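Local coordinates for protein FAD-binding oxidoreductase (Gulosibacter chungangensis, PDB 7PBG) that is an FAD-dependent 4-ethylphenol oxidase that dehydrogenates 4-ethylphenol to 4-vinylphenol and probably acts on related 4-alkylphenols, at residues K145-M159 with C228-M242. Sequence-based numbering, arbitrary orientation.
Sequences KLMIDPAELDWGSVM and CTRMGMQLMPTPPEM. With FAD (flavin-adenine dinucleotide), chain C.
Met159 lays its thioether against Cys228, with SD 3.5 Å from the SG of Cys228, while its methyl tucks up to the backbone of the 228-234 strand, CE lying 3.6 Å from the Arg230 N. The chain runs out straight from the backbone (chi1 -180°, chi2 -174°) and bends at the sulfur, which brings CE round to the CB of Met231. The same SD sits 3.6 Å from FAD N6A, the adenine amino group that donates to the Cys228 carbonyl; Cys228 N in turn gives its hydrogen to N1A, so one residue's backbone reads the adenine edge. With an alanine here, the space against Cys228 SG and Met231 CB would probably be left unfilled, and the adenine amino group would lose its sulfur neighbour. One step back, Val158 CG1 rests on the CB and CG of Met233 where the helix 158-163 starts, and Ser157, its N-cap, donates its backbone N to the flavin-side phosphate oxygen O2P at 2.8 Å.

At the far end the segments meet as a short, loose antiparallel pair. Met147 N bonds Met236 O at 2.9 Å, and Thr238 N bonds Lys145 O. A water bridges Met147 O and Met236 N, accepting from the latter. Met147 SD meets Met242 SD end to end at 3.7 Å, while on the other side Leu146 and Leu235 cross at about a right angle through their CD1 methyls. Between these ends the loop brings Glu152 to the flavin, its N giving O4 a weak hydrogen bond and its CB and CG lying beside N5 and O4, while Arg371 and Ser383 hold the carboxylate. Within this contact, then, backbone atoms of Glu152, Ser157 and Cys228 bond the cofactor in the PCMH-type FAD-binding fold; the Met159 sulfur lies above the adenine amino group, and the other sulfur and methyl contacts join the strand ends and the helix start.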
ATOM      1  N   LYS A 145      21.926  -1.979  12.245  1.00 21.76           N
ATOM      2  CA  LYS A 145      21.457  -3.387  12.207  1.00 21.82           C
ATOM      3  C   LYS A 145      20.161  -3.480  11.387  1.00 18.92           C
ATOM      4  O   LYS A 145      19.093  -3.836  11.909  1.00 20.36           O
ATOM      5  CB  LYS A 145      21.291  -3.944  13.623  1.00 28.27           C
ATOM      6  CG  LYS A 145      22.552  -3.832  14.479  1.00 29.66           C
ATOM      7  CD  LYS A 145      23.790  -4.377  13.824  1.00 35.99           C
ATOM      8  CE  LYS A 145      24.978  -4.478  14.765  1.00 40.82           C
ATOM      9  NZ  LYS A 145      26.065  -3.527  14.405  1.00 47.75           N
ATOM     10  N   LEU A 146      20.311  -3.210  10.102  1.00 19.73           N
ATOM     11  CA  LEU A 146      19.222  -3.178   9.110  1.00 19.00           C
ATOM     12  C   LEU A 146      19.657  -3.994   7.905  1.00 19.73           C
ATOM     13  O   LEU A 146      20.860  -4.049   7.600  1.00 19.18           O
ATOM     14  CB  LEU A 146      18.969  -1.735   8.674  1.00 17.99           C
ATOM     15  CG  LEU A 146      18.544  -0.728   9.748  1.00 17.51           C
ATOM     16  CD1 LEU A 146      18.388   0.599   9.060  1.00 18.93           C
ATOM     17  CD2 LEU A 146      17.280  -1.138  10.453  1.00 19.23           C
ATOM     18  N   MET A 147      18.684  -4.572   7.226  1.00 18.59           N
ATOM     19  CA  MET A 147      18.857  -5.355   6.001  1.00 19.73           C
ATOM     20  C   MET A 147      18.185  -4.611   4.865  1.00 19.34           C
ATOM     21  O   MET A 147      17.104  -3.990   5.053  1.00 22.76           O
ATOM     22  CB  MET A 147      18.161  -6.716   6.142  1.00 24.32           C
ATOM     23  CG  MET A 147      18.874  -7.659   7.046  1.00 27.69           C
ATOM     24  SD  MET A 147      17.759  -9.048   7.352  1.00 27.74           S
ATOM     25  CE  MET A 147      17.433  -9.590   5.672  1.00 28.37           C
ATOM     26  N   ILE A 148      18.762  -4.726   3.700  1.00 19.07           N
ATOM     27  CA  ILE A 148      18.043  -4.313   2.476  1.00 20.79           C
ATOM     28  C   ILE A 148      17.326  -5.532   1.871  1.00 20.14           C
ATOM     29  O   ILE A 148      17.498  -6.669   2.318  1.00 17.98           O
ATOM     30  CB  ILE A 148      18.969  -3.645   1.477  1.00 21.99           C
ATOM     31  CG1 ILE A 148      19.951  -4.637   0.856  1.00 22.43           C
ATOM     32  CG2 ILE A 148      19.714  -2.483   2.123  1.00 22.72           C
ATOM     33  CD1 ILE A 148      20.448  -4.191  -0.498  1.00 23.47           C
ATOM     34  N   ASP A 149      16.539  -5.265   0.842  1.00 17.98           N
ATOM     35  CA  ASP A 149      15.755  -6.293   0.116  1.00 18.97           C
ATOM     36  C   ASP A 149      16.113  -6.159  -1.356  1.00 17.41           C
ATOM     37  O   ASP A 149      15.491  -5.359  -2.095  1.00 18.30           O
ATOM     38  CB  ASP A 149      14.242  -6.176   0.307  1.00 17.27           C
ATOM     39  CG  ASP A 149      13.512  -7.345  -0.315  1.00 19.24           C
ATOM     40  OD1 ASP A 149      13.171  -8.274   0.426  1.00 19.96           O
ATOM     41  OD2 ASP A 149      13.308  -7.305  -1.538  1.00 20.24           O
ATOM     42  N   PRO A 150      17.205  -6.812  -1.810  1.00 17.59           N
ATOM     43  CA  PRO A 150      17.597  -6.689  -3.208  1.00 17.20           C
ATOM     44  C   PRO A 150      16.752  -7.566  -4.140  1.00 17.88           C
ATOM     45  O   PRO A 150      16.360  -8.691  -3.851  1.00 17.02           O
ATOM     46  CB  PRO A 150      19.061  -7.152  -3.230  1.00 17.54           C
ATOM     47  CG  PRO A 150      19.169  -8.127  -2.047  1.00 19.14           C
ATOM     48  CD  PRO A 150      18.142  -7.664  -1.027  1.00 16.37           C
ATOM     49  N   ALA A 151      16.551  -7.065  -5.358  1.00 17.94           N
ATOM     50  CA  ALA A 151      16.210  -7.899  -6.524  1.00 19.98           C
ATOM     51  C   ALA A 151      17.427  -8.770  -6.869  1.00 20.57           C
ATOM     52  O   ALA A 151      18.491  -8.732  -6.142  1.00 20.54           O
ATOM     53  CB  ALA A 151      15.820  -6.973  -7.666  1.00 20.07           C
ATOM     54  N   GLU A 152      17.324  -9.551  -7.940  1.00 21.38           N
ATOM     55  CA  GLU A 152      18.304 -10.605  -8.284  1.00 24.09           C
ATOM     56  C   GLU A 152      19.632  -9.986  -8.700  1.00 21.66           C
ATOM     57  O   GLU A 152      20.663 -10.625  -8.440  1.00 23.28           O
ATOM     58  CB  GLU A 152      17.754 -11.542  -9.354  1.00 24.64           C
ATOM     59  CG  GLU A 152      16.806 -12.551  -8.745  1.00 31.19           C
ATOM     60  CD  GLU A 152      16.640 -13.907  -9.400  1.00 37.31           C
ATOM     61  OE1 GLU A 152      17.508 -14.334 -10.207  1.00 44.51           O
ATOM     62  OE2 GLU A 152      15.673 -14.568  -9.034  1.00 36.90           O
ATOM     63  N   LEU A 153      19.629  -8.784  -9.265  1.00 20.31           N
ATOM     64  CA  LEU A 153      20.894  -8.204  -9.775  1.00 19.93           C
ATOM     65  C   LEU A 153      21.284  -6.968  -8.957  1.00 19.30           C
ATOM     66  O   LEU A 153      20.471  -6.054  -8.811  1.00 20.03           O
ATOM     67  CB  LEU A 153      20.685  -7.905 -11.261  1.00 21.22           C
ATOM     68  CG  LEU A 153      20.382  -9.137 -12.101  1.00 23.10           C
ATOM     69  CD1 LEU A 153      19.961  -8.730 -13.523  1.00 25.42           C
ATOM     70  CD2 LEU A 153      21.576 -10.048 -12.146  1.00 23.68           C
ATOM     71  N   ASP A 154      22.534  -6.884  -8.499  1.00 20.16           N
ATOM     72  CA  ASP A 154      22.913  -5.863  -7.494  1.00 19.99           C
ATOM     73  C   ASP A 154      23.064  -4.462  -8.089  1.00 19.72           C
ATOM     74  O   ASP A 154      23.185  -3.498  -7.314  1.00 21.19           O
ATOM     75  CB  ASP A 154      24.153  -6.252  -6.700  1.00 21.45           C
ATOM     76  CG  ASP A 154      25.463  -6.274  -7.463  1.00 27.11           C
ATOM     77  OD1 ASP A 154      25.625  -5.486  -8.387  1.00 26.57           O
ATOM     78  OD2 ASP A 154      26.362  -6.943  -6.980  1.00 33.27           O
ATOM     79  N   TRP A 155      23.019  -4.331  -9.413  1.00 19.30           N
ATOM     80  CA  TRP A 155      23.054  -3.037 -10.130  1.00 19.99           C
ATOM     81  C   TRP A 155      21.656  -2.425 -10.240  1.00 17.75           C
ATOM     82  O   TRP A 155      21.573  -1.278 -10.761  1.00 19.26           O
ATOM     83  CB  TRP A 155      23.652  -3.217 -11.542  1.00 19.48           C
ATOM     84  CG  TRP A 155      22.995  -4.207 -12.452  1.00 20.83           C
ATOM     85  CD1 TRP A 155      21.682  -4.271 -12.865  1.00 20.49           C
ATOM     86  CD2 TRP A 155      23.674  -5.268 -13.169  1.00 21.43           C
ATOM     87  NE1 TRP A 155      21.512  -5.259 -13.791  1.00 18.50           N
ATOM     88  CE2 TRP A 155      22.699  -5.928 -13.954  1.00 20.85           C
ATOM     89  CE3 TRP A 155      24.990  -5.741 -13.195  1.00 24.28           C
ATOM     90  CZ2 TRP A 155      23.011  -7.008 -14.780  1.00 26.15           C
ATOM     91  CZ3 TRP A 155      25.291  -6.835 -13.987  1.00 24.73           C
ATOM     92  CH2 TRP A 155      24.324  -7.434 -14.790  1.00 24.07           C
ATOM     93  N   GLY A 156      20.606  -3.138  -9.844  1.00 17.85           N
ATOM     94  CA  GLY A 156      19.243  -2.579  -9.803  1.00 19.62           C
ATOM     95  C   GLY A 156      19.192  -1.342  -8.923  1.00 18.08           C
ATOM     96  O   GLY A 156      19.884  -1.298  -7.895  1.00 18.14           O
ATOM     97  N   SER A 157      18.471  -0.309  -9.337  1.00 17.87           N
ATOM     98  CA  SER A 157      18.211   0.925  -8.548  1.00 17.41           C
ATOM     99  C   SER A 157      17.155   0.696  -7.462  1.00 18.10           C
ATOM    100  O   SER A 157      16.021   0.181  -7.761  1.00 16.74           O
ATOM    101  CB  SER A 157      17.789   2.070  -9.461  1.00 17.97           C
ATOM    102  OG  SER A 157      17.221   3.111  -8.701  1.00 17.68           O
ATOM    103  N   VAL A 158      17.450   1.027  -6.210  1.00 19.86           N
ATOM    104  CA  VAL A 158      16.436   0.861  -5.128  1.00 18.70           C
ATOM    105  C   VAL A 158      15.169   1.581  -5.551  1.00 18.61           C
ATOM    106  O   VAL A 158      14.047   0.978  -5.506  1.00 19.35           O
ATOM    107  CB  VAL A 158      17.004   1.342  -3.787  1.00 20.99           C
ATOM    108  CG1 VAL A 158      15.994   1.212  -2.645  1.00 22.18           C
ATOM    109  CG2 VAL A 158      18.301   0.649  -3.474  1.00 20.66           C
ATOM    110  N   MET A 159      15.332   2.789  -6.069  1.00 16.94           N
ATOM    111  CA  MET A 159      14.195   3.642  -6.485  1.00 18.68           C
ATOM    112  C   MET A 159      13.570   3.110  -7.768  1.00 18.08           C
ATOM    113  O   MET A 159      12.293   2.976  -7.879  1.00 17.64           O
ATOM    114  CB  MET A 159      14.676   5.072  -6.689  1.00 17.75           C
ATOM    115  CG  MET A 159      13.574   5.962  -7.101  1.00 20.07           C
ATOM    116  SD  MET A 159      14.127   7.623  -7.516  1.00 19.65           S
ATOM    117  CE  MET A 159      14.602   8.183  -5.879  1.00 19.96           C
ATOM    118  N   CYS A 228      10.792  11.041 -10.081  1.00 16.81           N
ATOM    119  CA  CYS A 228      11.170  10.909  -8.675  1.00 17.22           C
ATOM    120  C   CYS A 228      12.670  11.279  -8.485  1.00 15.96           C
ATOM    121  O   CYS A 228      13.518  10.840  -9.282  1.00 17.99           O
ATOM    122  CB  CYS A 228      10.967   9.498  -8.220  1.00 18.17           C
ATOM    123  SG  CYS A 228      11.258   9.325  -6.444  1.00 19.55           S
ATOM    124  N   THR A 229      12.941  12.155  -7.527  1.00 18.32           N
ATOM    125  CA  THR A 229      14.321  12.628  -7.235  1.00 17.57           C
ATOM    126  C   THR A 229      14.771  12.140  -5.861  1.00 16.81           C
ATOM    127  O   THR A 229      15.955  12.306  -5.516  1.00 18.28           O
ATOM    128  CB  THR A 229      14.350  14.146  -7.383  1.00 20.57           C
ATOM    129  OG1 THR A 229      13.397  14.693  -6.465  1.00 21.34           O
ATOM    130  CG2 THR A 229      14.018  14.557  -8.800  1.00 20.02           C
ATOM    131  N   ARG A 230      13.885  11.569  -5.080  1.00 18.13           N
ATOM    132  CA  ARG A 230      14.231  11.121  -3.695  1.00 16.91           C
ATOM    133  C   ARG A 230      13.167  10.148  -3.253  1.00 16.86           C
ATOM    134  O   ARG A 230      11.948  10.390  -3.550  1.00 18.01           O
ATOM    135  CB  ARG A 230      14.337  12.333  -2.756  1.00 17.74           C
ATOM    136  CG  ARG A 230      14.925  11.950  -1.399  1.00 18.29           C
ATOM    137  CD  ARG A 230      14.689  12.964  -0.304  1.00 20.43           C
ATOM    138  NE  ARG A 230      15.341  14.211  -0.638  1.00 21.76           N
ATOM    139  CZ  ARG A 230      15.824  15.082   0.215  1.00 26.27           C
ATOM    140  NH1 ARG A 230      15.740  14.869   1.520  1.00 24.42           N
ATOM    141  NH2 ARG A 230      16.427  16.153  -0.266  1.00 24.30           N
ATOM    142  N   MET A 231      13.545   9.088  -2.527  1.00 19.14           N
ATOM    143  CA  MET A 231      12.579   8.081  -2.078  1.00 18.59           C
ATOM    144  C   MET A 231      13.038   7.491  -0.749  1.00 18.00           C
ATOM    145  O   MET A 231      14.255   7.196  -0.615  1.00 16.38           O
ATOM    146  CB  MET A 231      12.432   6.945  -3.082  1.00 18.39           C
ATOM    147  CG  MET A 231      11.349   5.944  -2.705  1.00 20.97           C
ATOM    148  SD  MET A 231      11.313   4.564  -3.848  1.00 19.88           S
ATOM    149  CE  MET A 231      10.200   5.290  -5.046  1.00 21.69           C
ATOM    150  N   GLY A 232      12.113   7.409   0.212  1.00 17.23           N
ATOM    151  CA  GLY A 232      12.407   6.653   1.437  1.00 15.41           C
ATOM    152  C   GLY A 232      12.139   5.180   1.206  1.00 17.39           C
ATOM    153  O   GLY A 232      11.134   4.829   0.517  1.00 16.64           O
ATOM    154  N   MET A 233      12.991   4.326   1.762  1.00 16.94           N
ATOM    155  CA  MET A 233      12.807   2.856   1.661  1.00 17.85           C
ATOM    156  C   MET A 233      12.924   2.302   3.064  1.00 17.09           C
ATOM    157  O   MET A 233      14.015   2.441   3.635  1.00 17.82           O
ATOM    158  CB  MET A 233      13.810   2.179   0.731  1.00 16.50           C
ATOM    159  CG  MET A 233      13.681   0.655   0.651  1.00 16.46           C
ATOM    160  SD  MET A 233      11.975   0.161   0.191  1.00 20.31           S
ATOM    161  CE  MET A 233      11.820   0.941  -1.417  1.00 18.62           C
ATOM    162  N   GLN A 234      11.818   1.842   3.637  1.00 15.79           N
ATOM    163  CA  GLN A 234      11.868   1.235   5.006  1.00 15.08           C
ATOM    164  C   GLN A 234      12.629  -0.102   4.926  1.00 17.06           C
ATOM    165  O   GLN A 234      12.527  -0.787   3.899  1.00 16.69           O
ATOM    166  CB  GLN A 234      10.437   1.124   5.517  1.00 15.97           C
ATOM    167  CG  GLN A 234       9.813   2.488   5.649  1.00 15.93           C
ATOM    168  CD  GLN A 234       8.371   2.478   6.036  1.00 17.01           C
ATOM    169  OE1 GLN A 234       7.704   1.448   5.977  1.00 21.47           O
ATOM    170  NE2 GLN A 234       7.919   3.634   6.468  1.00 16.38           N
ATOM    171  N   LEU A 235      13.425  -0.419   5.945  1.00 15.85           N
ATOM    172  CA  LEU A 235      14.389  -1.520   5.930  1.00 16.38           C
ATOM    173  C   LEU A 235      14.112  -2.441   7.100  1.00 16.79           C
ATOM    174  O   LEU A 235      13.936  -1.979   8.212  1.00 18.86           O
ATOM    175  CB  LEU A 235      15.837  -0.985   6.041  1.00 16.85           C
ATOM    176  CG  LEU A 235      16.304  -0.033   4.951  1.00 16.53           C
ATOM    177  CD1 LEU A 235      17.803   0.327   5.137  1.00 18.99           C
ATOM    178  CD2 LEU A 235      16.063  -0.638   3.573  1.00 18.94           C
ATOM    179  N   MET A 236      14.123  -3.714   6.809  1.00 15.91           N
ATOM    180  CA  MET A 236      13.848  -4.725   7.843  1.00 16.67           C
ATOM    181  C   MET A 236      14.935  -4.637   8.885  1.00 16.68           C
ATOM    182  O   MET A 236      16.145  -4.712   8.587  1.00 18.07           O
ATOM    183  CB  MET A 236      13.764  -6.131   7.237  1.00 18.64           C
ATOM    184  CG  MET A 236      13.373  -7.182   8.244  1.00 22.96           C
ATOM    185  SD  MET A 236      13.045  -8.713   7.333  1.00 24.40           S
ATOM    186  CE  MET A 236      13.631  -9.951   8.487  1.00 29.74           C
ATOM    187  N   PRO A 237      14.580  -4.569  10.188  1.00 18.59           N
ATOM    188  CA  PRO A 237      15.588  -4.773  11.219  1.00 19.39           C
ATOM    189  C   PRO A 237      16.210  -6.173  11.122  1.00 19.06           C
ATOM    190  O   PRO A 237      15.503  -7.137  10.900  1.00 20.16           O
ATOM    191  CB  PRO A 237      14.763  -4.625  12.519  1.00 20.02           C
ATOM    192  CG  PRO A 237      13.606  -3.761  12.129  1.00 21.13           C
ATOM    193  CD  PRO A 237      13.262  -4.246  10.741  1.00 18.36           C
ATOM    194  N   THR A 238      17.520  -6.253  11.268  1.00 18.58           N
ATOM    195  CA  THR A 238      18.259  -7.513  11.191  1.00 19.36           C
ATOM    196  C   THR A 238      17.827  -8.409  12.346  1.00 21.10           C
ATOM    197  O   THR A 238      17.947  -8.035  13.501  1.00 21.10           O
ATOM    198  CB  THR A 238      19.780  -7.252  11.218  1.00 22.62           C
ATOM    199  OG1 THR A 238      20.137  -6.355  10.163  1.00 20.76           O
ATOM    200  CG2 THR A 238      20.579  -8.527  11.117  1.00 24.95           C
ATOM    201  N   PRO A 239      17.359  -9.638  12.043  1.00 20.56           N
ATOM    202  CA  PRO A 239      16.940 -10.598  13.061  1.00 22.17           C
ATOM    203  C   PRO A 239      18.154 -11.283  13.668  1.00 20.58           C
ATOM    204  O   PRO A 239      19.254 -11.147  13.193  1.00 21.68           O
ATOM    205  CB  PRO A 239      16.058 -11.600  12.308  1.00 24.79           C
ATOM    206  CG  PRO A 239      16.599 -11.558  10.892  1.00 22.80           C
ATOM    207  CD  PRO A 239      17.193 -10.173  10.684  1.00 21.99           C
ATOM    208  N   PRO A 240      17.993 -11.980  14.806  1.00 23.87           N
ATOM    209  CA  PRO A 240      19.140 -12.623  15.439  1.00 24.83           C
ATOM    210  C   PRO A 240      19.897 -13.627  14.545  1.00 22.66           C
ATOM    211  O   PRO A 240      21.143 -13.686  14.542  1.00 22.22           O
ATOM    212  CB  PRO A 240      18.510 -13.351  16.638  1.00 24.79           C
ATOM    213  CG  PRO A 240      17.202 -12.668  16.892  1.00 25.41           C
ATOM    214  CD  PRO A 240      16.758 -12.035  15.579  1.00 24.12           C
ATOM    215  N   GLU A 241      19.148 -14.419  13.775  1.00 22.28           N
ATOM    216  CA  GLU A 241      19.697 -15.461  12.888  1.00 22.32           C
ATOM    217  C   GLU A 241      18.845 -15.586  11.643  1.00 19.51           C
ATOM    218  O   GLU A 241      17.674 -15.195  11.702  1.00 19.12           O
ATOM    219  CB  GLU A 241      19.709 -16.792  13.646  1.00 25.09           C
ATOM    220  CG  GLU A 241      20.696 -17.771  13.129  1.00 31.22           C
ATOM    221  CD  GLU A 241      21.189 -18.799  14.144  1.00 29.12           C
ATOM    222  OE1 GLU A 241      21.028 -18.635  15.367  1.00 31.77           O
ATOM    223  OE2 GLU A 241      21.756 -19.737  13.684  1.00 37.26           O
ATOM    224  N   MET A 242      19.424 -16.140  10.584  1.00 19.05           N
ATOM    225  CA  MET A 242      18.709 -16.456   9.345  1.00 19.55           C
ATOM    226  C   MET A 242      19.268 -17.776   8.820  1.00 21.38           C
ATOM    227  O   MET A 242      20.501 -17.990   8.887  1.00 21.30           O
ATOM    228  CB  MET A 242      18.897 -15.340   8.326  1.00 20.58           C
ATOM    229  CG  MET A 242      18.351 -14.060   8.812  1.00 21.47           C
ATOM    230  SD  MET A 242      18.434 -12.667   7.669  1.00 21.85           S
ATOM    231  CE  MET A 242      20.094 -12.108   8.040  1.00 19.61           C
TER
HETATM  232  PA  FAD C 601      15.121   1.786 -13.934  1.00 17.83           P
HETATM  233  O1A FAD C 601      15.404   1.237 -15.295  1.00 19.12           O
HETATM  234  O2A FAD C 601      15.925   2.969 -13.453  1.00 18.25           O
HETATM  235  O5B FAD C 601      13.605   2.184 -13.881  1.00 16.85           O
HETATM  236  C5B FAD C 601      12.588   1.339 -14.399  1.00 16.90           C
HETATM  237  C4B FAD C 601      11.436   2.216 -14.826  1.00 18.48           C
HETATM  238  O4B FAD C 601      10.857   2.899 -13.676  1.00 18.57           O
HETATM  239  C3B FAD C 601      11.781   3.356 -15.797  1.00 18.55           C
HETATM  240  O3B FAD C 601      11.836   2.893 -17.144  1.00 20.59           O
HETATM  241  C2B FAD C 601      10.691   4.394 -15.488  1.00 17.53           C
HETATM  242  O2B FAD C 601       9.501   4.038 -16.167  1.00 19.38           O
HETATM  243  C1B FAD C 601      10.558   4.252 -13.975  1.00 18.00           C
HETATM  244  N9A FAD C 601      11.443   5.092 -13.212  1.00 19.11           N
HETATM  245  C8A FAD C 601      12.620   4.710 -12.649  1.00 18.78           C
HETATM  246  N7A FAD C 601      13.191   5.681 -11.998  1.00 19.27           N
HETATM  247  C5A FAD C 601      12.381   6.774 -12.195  1.00 17.77           C
HETATM  248  C6A FAD C 601      12.438   8.084 -11.708  1.00 18.35           C
HETATM  249  N6A FAD C 601      13.455   8.547 -10.971  1.00 18.32           N
HETATM  250  N1A FAD C 601      11.446   8.922 -12.085  1.00 20.84           N
HETATM  251  C2A FAD C 601      10.426   8.434 -12.836  1.00 20.42           C
HETATM  252  N3A FAD C 601      10.253   7.210 -13.318  1.00 20.79           N
HETATM  253  C4A FAD C 601      11.284   6.420 -12.955  1.00 18.14           C
HETATM  254  N1  FAD C 601      13.120  -7.436 -11.340  1.00 17.95           N
HETATM  255  C2  FAD C 601      12.625  -7.550 -10.121  1.00 15.61           C
HETATM  256  O2  FAD C 601      11.854  -6.674  -9.651  1.00 16.24           O
HETATM  257  N3  FAD C 601      12.992  -8.556  -9.303  1.00 17.11           N
HETATM  258  C4  FAD C 601      13.818  -9.566  -9.704  1.00 19.16           C
HETATM  259  O4  FAD C 601      14.181 -10.430  -8.883  1.00 23.78           O
HETATM  260  C4X FAD C 601      14.325  -9.515 -10.989  1.00 20.22           C
HETATM  261  N5  FAD C 601      15.102 -10.491 -11.377  1.00 21.11           N
HETATM  262  C5X FAD C 601      15.600 -10.407 -12.654  1.00 19.81           C
HETATM  263  C6  FAD C 601      16.457 -11.429 -13.086  1.00 20.38           C
HETATM  264  C7  FAD C 601      17.052 -11.402 -14.333  1.00 19.88           C
HETATM  265  C7M FAD C 601      17.985 -12.522 -14.744  1.00 20.17           C
HETATM  266  C8  FAD C 601      16.787 -10.304 -15.179  1.00 19.02           C
HETATM  267  C8M FAD C 601      17.408 -10.230 -16.541  1.00 21.45           C
HETATM  268  C9  FAD C 601      15.918  -9.310 -14.779  1.00 19.25           C
HETATM  269  C9A FAD C 601      15.313  -9.319 -13.508  1.00 17.27           C
HETATM  270  N10 FAD C 601      14.480  -8.303 -13.051  1.00 19.66           N
HETATM  271  C10 FAD C 601      13.965  -8.363 -11.764  1.00 18.36           C
HETATM  272  C1' FAD C 601      14.202  -7.088 -13.860  1.00 17.57           C
HETATM  273  C2' FAD C 601      15.209  -5.952 -13.623  1.00 19.28           C
HETATM  274  O2' FAD C 601      16.584  -6.466 -13.572  1.00 21.73           O
HETATM  275  C3' FAD C 601      15.017  -5.166 -12.309  1.00 18.67           C
HETATM  276  O3' FAD C 601      13.652  -4.904 -12.095  1.00 18.55           O
HETATM  277  C4' FAD C 601      15.789  -3.843 -12.209  1.00 18.94           C
HETATM  278  O4' FAD C 601      15.989  -3.494 -10.830  1.00 22.16           O
HETATM  279  C5' FAD C 601      15.064  -2.735 -12.924  1.00 16.78           C
HETATM  280  O5' FAD C 601      15.972  -1.763 -13.460  1.00 19.89           O
HETATM  281  P   FAD C 601      16.394  -0.468 -12.627  1.00 19.61           P
HETATM  282  O1P FAD C 601      17.672   0.062 -13.206  1.00 19.52           O
HETATM  283  O2P FAD C 601      16.380  -0.868 -11.187  1.00 19.17           O
HETATM  284  O3P FAD C 601      15.206   0.571 -12.888  1.00 18.08           O
HETATM  285  O   HOH W   1      14.716  -4.578   4.053  1.00 19.20           O